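PDB 2CZD: orotidine 5'-phosphate decarboxylase from Pyrococcus horikoshii, which probably catalyses the decarboxylation of orotidine 5'-monophosphate to uridine 5'-monophosphate, the last step of de novo UMP biosynthesis. Local coordinates for residues D57-D62 with Y81-T86. Residues are numbered along the deposited sequence; the frame is centred on the assembly and turned at random.
Sequences DLKLAD and YVIVHT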
loop_
_atom_site.group_PDB
_atom_site.type_symbol
_atom_site.label_atom_id
_atom_site.label_comp_id
_atom_site.label_asym_id
_atom_site.label_seq_id
_atom_site.Cartn_x
_atom_site.Cartn_y
_atom_site.Cartn_z
ATOM N N ASP B 57 6.988 -3.232 6.350
ATOM C CA ASP B 57 5.942 -2.269 6.692
ATOM C C ASP B 57 5.355 -1.763 5.384
ATOM O O ASP B 57 5.647 -0.648 4.934
ATOM C CB ASP B 57 6.552 -1.111 7.504
ATOM C CG ASP B 57 5.501 -0.182 8.074
ATOM O OD1 ASP B 57 4.323 -0.315 7.693
ATOM O OD2 ASP B 57 5.848 0.697 8.892
ATOM N N LEU B 58 4.542 -2.613 4.771
ATOM C CA LEU B 58 3.925 -2.250 3.489
ATOM C C LEU B 58 2.517 -1.678 3.614
ATOM O O LEU B 58 2.076 -0.947 2.724
ATOM C CB LEU B 58 3.874 -3.470 2.575
ATOM C CG LEU B 58 5.176 -4.264 2.476
ATOM C CD1 LEU B 58 4.986 -5.403 1.463
ATOM C CD2 LEU B 58 6.316 -3.350 2.055
ATOM N N LYS B 59 1.833 -1.988 4.719
ATOM C CA LYS B 59 0.440 -1.561 4.946
ATOM C C LYS B 59 -0.370 -1.923 3.709
ATOM O O LYS B 59 -1.060 -1.085 3.107
ATOM C CB LYS B 59 0.352 -0.066 5.256
ATOM C CG LYS B 59 1.031 0.291 6.577
ATOM C CD LYS B 59 0.688 1.707 7.051
ATOM C CE LYS B 59 1.421 2.099 8.348
ATOM N NZ LYS B 59 2.913 2.165 8.166
ATOM N N LEU B 60 -0.281 -3.200 3.341
ATOM C CA LEU B 60 -0.979 -3.680 2.146
ATOM C C LEU B 60 -2.474 -3.410 2.252
ATOM O O LEU B 60 -3.102 -3.658 3.296
ATOM C CB LEU B 60 -0.726 -5.168 1.902
ATOM C CG LEU B 60 0.727 -5.540 1.541
ATOM C CD1 LEU B 60 0.775 -7.056 1.255
ATOM C CD2 LEU B 60 1.245 -4.709 0.355
ATOM N N ALA B 61 -3.025 -2.911 1.149
ATOM C CA ALA B 61 -4.431 -2.514 1.093
ATOM C C ALA B 61 -5.000 -2.765 -0.307
ATOM O O ALA B 61 -5.811 -1.993 -0.828
ATOM C CB ALA B 61 -4.529 -1.026 1.443
ATOM N N ASP B 62 -4.555 -3.837 -0.936
ATOM C CA ASP B 62 -5.055 -4.132 -2.268
ATOM C C ASP B 62 -6.074 -5.279 -2.253
ATOM O O ASP B 62 -6.473 -5.788 -1.179
ATOM C CB ASP B 62 -3.874 -4.487 -3.188
ATOM C CG ASP B 62 -4.031 -3.900 -4.582
ATOM O OD1 ASP B 62 -5.050 -4.185 -5.235
ATOM O OD2 ASP B 62 -3.138 -3.155 -5.030
ATOM N N TYR B 81 7.618 -10.912 8.547
ATOM C CA TYR B 81 6.274 -10.396 8.837
ATOM C C TYR B 81 5.923 -9.318 7.840
ATOM O O TYR B 81 6.792 -8.577 7.393
ATOM C CB TYR B 81 6.170 -9.736 10.229
ATOM C CG TYR B 81 6.718 -10.547 11.366
ATOM C CD1 TYR B 81 8.080 -10.505 11.668
ATOM C CD2 TYR B 81 5.894 -11.386 12.111
ATOM C CE1 TYR B 81 8.609 -11.289 12.696
ATOM C CE2 TYR B 81 6.418 -12.182 13.146
ATOM C CZ TYR B 81 7.775 -12.124 13.418
ATOM O OH TYR B 81 8.305 -12.951 14.387
ATOM N N VAL B 82 4.638 -9.214 7.504
ATOM C CA VAL B 82 4.199 -8.153 6.613
ATOM C C VAL B 82 3.087 -7.404 7.327
ATOM O O VAL B 82 2.176 -8.030 7.890
ATOM C CB VAL B 82 3.626 -8.720 5.272
ATOM C CG1 VAL B 82 2.922 -7.617 4.498
ATOM C CG2 VAL B 82 4.758 -9.301 4.416
ATOM N N ILE B 83 3.186 -6.070 7.340
ATOM C CA ILE B 83 2.131 -5.235 7.932
ATOM C C ILE B 83 1.028 -5.032 6.888
ATOM O O ILE B 83 1.289 -4.611 5.754
ATOM C CB ILE B 83 2.696 -3.882 8.402
ATOM C CG1 ILE B 83 3.676 -4.149 9.544
ATOM C CG2 ILE B 83 1.561 -2.936 8.884
ATOM C CD1 ILE B 83 4.389 -2.896 10.111
ATOM N N VAL B 84 -0.208 -5.325 7.286
ATOM C CA VAL B 84 -1.352 -5.227 6.391
ATOM C C VAL B 84 -2.473 -4.435 7.034
ATOM O O VAL B 84 -2.635 -4.447 8.263
ATOM C CB VAL B 84 -1.892 -6.640 6.044
ATOM C CG1 VAL B 84 -0.810 -7.468 5.397
ATOM C CG2 VAL B 84 -2.405 -7.315 7.318
ATOM N N HIS B 85 -3.232 -3.715 6.218
ATOM C CA HIS B 85 -4.381 -2.968 6.744
ATOM C C HIS B 85 -5.530 -3.935 6.997
ATOM O O HIS B 85 -5.596 -5.016 6.405
ATOM C CB HIS B 85 -4.882 -1.934 5.729
ATOM C CG HIS B 85 -4.294 -0.570 5.909
ATOM N ND1 HIS B 85 -4.600 0.237 6.984
ATOM C CD2 HIS B 85 -3.428 0.136 5.137
ATOM C CE1 HIS B 85 -3.951 1.382 6.868
ATOM N NE2 HIS B 85 -3.230 1.348 5.754
ATOM N N THR B 86 -6.422 -3.515 7.888
ATOM C CA THR B 86 -7.626 -4.265 8.233
ATOM C C THR B 86 -8.807 -3.757 7.393
ATOM O O THR B 86 -9.713 -4.525 7.067
ATOM C CB THR B 86 -8.000 -4.045 9.721
ATOM O OG1 THR B 86 -6.888 -4.429 10.534
ATOM C CG2 THR B 86 -9.185 -4.899 10.134
#
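Lys59 runs alongside Ile83 and crosses His85 where two neighbouring parallel strands of the TIM barrel, 53-60 and 81-85, meet near their C-terminal ends. Its CB lies 3.8 Å from His85 CD2, and CG, set anti to its own carbonyl carbon (chi1 -65°), runs beside Ile83 CG2 at 4.0 Å. The lysine and histidine side chains cross obliquely, with CD coming within 4.1 Å of His85 NE2. The chain then stays extended until chi4 (64°) bends NZ towards Asp57, where it forms a salt bridge, NZ to OD1 2.9 Å, on the syn side of the carboxylate. Lysine suits the place because its methylenes pack against Ile83 and His85 while its terminal amine reaches the carboxylate. Ile83, branched at CB, also sets CD1 3.5 Å from Asp57 OD1. Backbone bonds join the strands: Leu60 N gives its hydrogen to Ile83 O, and His85 N to Leu60 O at 2.9 Å. On the other face of the sheet, Leu60 CD1 packs on Val82 CG1 (3.9 Å), apolar groups suited to the layer under helices 64-76 and 90-97. Asp57 OD2 also pairs with Lys29, while Lys59 NZ bridges to Asp62 of the second subunit, and His85 NE2 hydrogen-bonds Ala61 O of that subunit. Lys59 is the assigned proton donor, and this alternating Lys-Asp-Lys-Asp network, completed across the dimer, probably holds its amino group in position for catalysis.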